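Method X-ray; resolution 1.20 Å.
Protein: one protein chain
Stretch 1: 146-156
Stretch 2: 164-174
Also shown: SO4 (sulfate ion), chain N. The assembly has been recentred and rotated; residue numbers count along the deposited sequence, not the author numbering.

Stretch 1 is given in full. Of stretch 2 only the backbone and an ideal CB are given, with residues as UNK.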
# COMPACT_ATOMS: atom_id res chain seq x y z
N LEU A 146 -2.88 2.48 -1.41
CA LEU A 146 -1.84 2.78 -2.41
C LEU A 146 -0.72 3.33 -1.55
O LEU A 146 -0.88 4.33 -0.86
CB LEU A 146 -2.39 3.72 -3.49
CG LEU A 146 -1.39 4.12 -4.56
CD1 LEU A 146 -2.13 4.56 -5.82
CD2 LEU A 146 -0.46 5.23 -4.11
N TYR A 147 0.41 2.61 -1.52
CA TYR A 147 1.42 2.87 -0.50
C TYR A 147 2.77 2.40 -0.98
O TYR A 147 2.92 1.75 -2.01
CB TYR A 147 1.02 2.23 0.82
CG TYR A 147 0.90 0.72 0.87
CD1 TYR A 147 -0.21 0.09 0.35
CD2 TYR A 147 1.89 -0.05 1.44
CE1 TYR A 147 -0.36 -1.29 0.50
CE2 TYR A 147 1.74 -1.41 1.59
CZ TYR A 147 0.60 -2.04 1.14
OH TYR A 147 0.41 -3.38 1.30
N LEU A 148 3.79 2.77 -0.21
CA LEU A 148 5.16 2.45 -0.50
C LEU A 148 5.72 1.61 0.64
O LEU A 148 5.54 1.92 1.80
CB LEU A 148 5.99 3.72 -0.62
CG LEU A 148 5.49 4.75 -1.61
CD1 LEU A 148 6.25 6.03 -1.47
CD2 LEU A 148 5.58 4.25 -2.97
N SER A 149 6.45 0.55 0.25
CA SER A 149 7.18 -0.30 1.22
C SER A 149 8.65 -0.36 0.77
O SER A 149 8.92 -0.41 -0.42
CB SER A 149 6.63 -1.70 1.28
OG SER A 149 5.44 -1.76 2.05
N GLU A 150 9.57 -0.42 1.73
CA GLU A 150 10.99 -0.48 1.39
C GLU A 150 11.44 -1.92 1.10
O GLU A 150 12.32 -2.48 1.77
CB GLU A 150 11.88 0.18 2.44
CG GLU A 150 13.20 0.60 1.83
CD GLU A 150 14.24 1.17 2.73
OE1 GLU A 150 13.98 1.41 3.94
OE2 GLU A 150 15.38 1.40 2.20
N MET A 151 10.81 -2.51 0.10
CA MET A 151 11.14 -3.85 -0.42
C MET A 151 12.40 -3.76 -1.28
O MET A 151 12.73 -2.69 -1.85
CB MET A 151 9.96 -4.32 -1.26
CG MET A 151 8.71 -4.59 -0.45
SD MET A 151 7.17 -4.67 -1.37
CE MET A 151 7.50 -5.97 -2.54
N HIS A 152 13.07 -4.89 -1.40
CA HIS A 152 14.27 -4.99 -2.22
C HIS A 152 13.91 -4.91 -3.71
O HIS A 152 12.92 -5.50 -4.14
CB HIS A 152 14.95 -6.33 -1.91
CG HIS A 152 16.25 -6.51 -2.59
ND1 HIS A 152 16.33 -6.91 -3.91
CD2 HIS A 152 17.54 -6.26 -2.15
CE1 HIS A 152 17.64 -6.91 -4.20
NE2 HIS A 152 18.37 -6.51 -3.16
N PRO A 153 14.72 -4.22 -4.53
CA PRO A 153 14.31 -3.98 -5.92
C PRO A 153 14.06 -5.23 -6.77
O PRO A 153 13.24 -5.18 -7.67
CB PRO A 153 15.41 -3.11 -6.50
CG PRO A 153 16.00 -2.40 -5.32
CD PRO A 153 15.93 -3.45 -4.20
N THR A 154 14.83 -6.28 -6.54
CA THR A 154 14.59 -7.53 -7.30
C THR A 154 13.75 -8.52 -6.50
O THR A 154 13.71 -9.71 -6.84
CB THR A 154 15.91 -8.18 -7.76
OG1 THR A 154 16.56 -8.68 -6.59
CG2 THR A 154 16.76 -7.26 -8.56
N GLY A 155 13.09 -8.05 -5.44
CA GLY A 155 12.42 -8.96 -4.56
C GLY A 155 13.41 -9.89 -3.85
O GLY A 155 13.01 -10.96 -3.40
N ALA A 156 14.65 -9.43 -3.70
CA ALA A 156 15.72 -10.21 -3.09
C ALA A 156 15.95 -11.50 -3.88
O ALA A 156 16.12 -12.59 -3.31
CB ALA A 156 15.48 -10.45 -1.63
N UNK A 164 12.01 -13.98 -7.68
CA UNK A 164 12.19 -12.56 -7.46
C UNK A 164 10.94 -11.73 -7.71
O UNK A 164 9.81 -12.18 -7.60
CB UNK A 164 13.32 -12.05 -8.35
N UNK A 165 11.20 -10.48 -8.10
CA UNK A 165 10.15 -9.47 -8.33
C UNK A 165 9.18 -9.93 -9.43
O UNK A 165 8.00 -9.55 -9.36
CB UNK A 165 10.78 -8.13 -8.71
N UNK A 166 9.64 -10.72 -10.39
CA UNK A 166 8.75 -11.21 -11.45
C UNK A 166 7.58 -11.99 -10.84
O UNK A 166 6.51 -12.07 -11.47
CB UNK A 166 9.52 -12.09 -12.44
N UNK A 167 7.77 -12.61 -9.69
CA UNK A 167 6.72 -13.33 -8.97
C UNK A 167 6.25 -12.59 -7.72
O UNK A 167 5.52 -13.17 -6.91
CB UNK A 167 7.22 -14.72 -8.58
N UNK A 168 6.66 -11.33 -7.51
CA UNK A 168 6.11 -10.59 -6.40
C UNK A 168 6.70 -10.93 -5.06
O UNK A 168 6.00 -10.77 -4.04
CB UNK A 168 4.60 -10.81 -6.35
N UNK A 169 7.95 -11.41 -4.97
CA UNK A 169 8.58 -11.75 -3.71
C UNK A 169 9.05 -10.50 -2.96
O UNK A 169 9.26 -9.44 -3.54
CB UNK A 169 9.76 -12.70 -3.95
N UNK A 170 9.28 -10.69 -1.65
CA UNK A 170 9.94 -9.66 -0.86
C UNK A 170 9.06 -8.68 -0.11
O UNK A 170 9.57 -7.69 0.41
CB UNK A 170 10.85 -8.86 -1.79
N UNK A 171 7.76 -8.92 -0.01
CA UNK A 171 6.88 -7.98 0.70
C UNK A 171 7.31 -7.80 2.14
O UNK A 171 7.67 -8.76 2.85
CB UNK A 171 5.43 -8.46 0.65
N UNK A 172 7.16 -6.56 2.62
CA UNK A 172 7.29 -6.20 4.03
C UNK A 172 6.45 -4.95 4.28
O UNK A 172 6.08 -4.27 3.30
CB UNK A 172 8.75 -5.97 4.41
N UNK A 173 6.16 -4.67 5.53
CA UNK A 173 5.48 -3.42 5.89
C UNK A 173 5.74 -3.16 7.37
O UNK A 173 6.49 -3.88 8.03
CB UNK A 173 3.98 -3.49 5.60
N UNK A 174 5.11 -2.11 7.88
CA UNK A 174 5.38 -1.67 9.25
C UNK A 174 4.68 -2.48 10.30
O UNK A 174 4.84 -2.19 11.49
CB UNK A 174 4.98 -0.20 9.41
S SO4 N . 8.19 -12.28 -20.36
O1 SO4 N . 8.40 -13.36 -21.27
O2 SO4 N . 7.64 -11.19 -21.19
O3 SO4 N . 7.27 -12.68 -19.30
O4 SO4 N . 9.43 -11.87 -19.85

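Position 164 has phi/psi of 64/-151, a combination that by itself favours glycine, and its ideal CB would lie 2.8 Å from T154 O, a clash. Both tests select the smallest residue, and G164 is deposited.

At 165 the CA-to-CB bond points toward stretch 1, with the ideal CB 3.7 Å from T154 C and 4.0 Å from G155 N. A small side chain suits so close a wall. The residue is A165. Its N donates to T154 O (2.9 Å, N-H...O angle 130°), tying the start of the 3-10 segment to the turn H152-G155.

Positions 166 and 167 find nothing of stretch 1 within 5.5 Å of their ideal CB atoms, so many side chains would do. At 166 CA-to-CB points sideways; the side chain of Y166 (chi1 t) ends far from stretch 1, where its OH donates to sulfate O3 at 2.6 Å. Y167 makes no contact with stretch 1. Position 168, at 78/27, favours glycine on backbone grounds alone, and G168 is found.

At 169 the CB points sideways, 3.7 Å from G155 O. That carbonyl is an acceptor, so a short donor such as serine or threonine fits. T169, with chi1 p, supplies it: OG1 donates to G155 O at 2.7 Å.

Position 170 is constrained twice. At 94/11 a CB would jam against the preceding carbonyl O, and it would sit 3.2 Å from G155 CA. G170 answers both; its O lies 3.3 Å from M151 CG and accepts from a water that also accepts from H152 N.

The CB of 171 points away, yet M151 CE is 4.5 Å from it and Y147 offers a hydroxyl farther along. A long side chain that turns back, apolar along its length and polar at its tip, would use both. Y171 (chi1 t) does: CD1 meets M151 SD at 3.9 Å, and its OH lies 2.7 Å from Y147 OH.

At 172 the CB points sideways, 5.1 Å from M151 CG, leaving room for a modest, largely apolar group. C172 places SG 3.9 Å from M151 CG and is bonded covalently elsewhere in the structure. Its backbone O accepts from S149 OG at 2.9 Å.

The ideal CB of 173 lies 4.2 Å from S149 OG, and several polar residues could fit. D173 turns to its own stretch, OD2 accepting from Y171 OH at 2.6 Å. At 174 CA-to-CB points sideways and nothing of stretch 1 lies within 5.5 Å of the ideal CB, so stretch 1 restricts it little; A174 occupies it.

Stretch 2 (164-174) GAYYGTGYCDA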
# COMPACT_ATOMS: atom_id res chain seq x y z
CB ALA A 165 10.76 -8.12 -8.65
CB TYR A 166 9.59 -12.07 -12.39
CG TYR A 166 8.92 -12.57 -13.65
CD1 TYR A 166 8.18 -13.74 -13.69
CD2 TYR A 166 9.11 -11.93 -14.85
CE1 TYR A 166 7.64 -14.26 -14.84
CE2 TYR A 166 8.56 -12.43 -16.04
CZ TYR A 166 7.83 -13.63 -16.01
OH TYR A 166 7.28 -14.16 -17.17
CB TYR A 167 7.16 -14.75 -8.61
CG TYR A 167 7.27 -15.67 -9.80
CD1 TYR A 167 8.42 -15.76 -10.56
CD2 TYR A 167 6.22 -16.47 -10.18
CE1 TYR A 167 8.52 -16.60 -11.64
CE2 TYR A 167 6.30 -17.31 -11.29
CZ TYR A 167 7.45 -17.37 -12.03
OH TYR A 167 7.55 -18.16 -13.14
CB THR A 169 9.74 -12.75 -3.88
OG1 THR A 169 10.83 -12.14 -4.57
CG2 THR A 169 9.33 -14.01 -4.61
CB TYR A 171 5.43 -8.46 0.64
CG TYR A 171 4.48 -7.46 1.27
CD1 TYR A 171 4.26 -6.24 0.66
CD2 TYR A 171 3.91 -7.70 2.49
CE1 TYR A 171 3.42 -5.31 1.25
CE2 TYR A 171 3.06 -6.78 3.10
CZ TYR A 171 2.83 -5.56 2.47
OH TYR A 171 2.02 -4.61 3.04
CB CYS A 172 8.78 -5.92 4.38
SG CYS A 172 9.55 -4.67 3.34
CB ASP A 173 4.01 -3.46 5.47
CG ASP A 173 3.13 -4.45 6.19
OD1 ASP A 173 3.50 -4.83 7.34
OD2 ASP A 173 2.07 -4.84 5.62
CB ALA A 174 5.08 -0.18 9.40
O HOH W 1 12.25 -7.21 -0.01
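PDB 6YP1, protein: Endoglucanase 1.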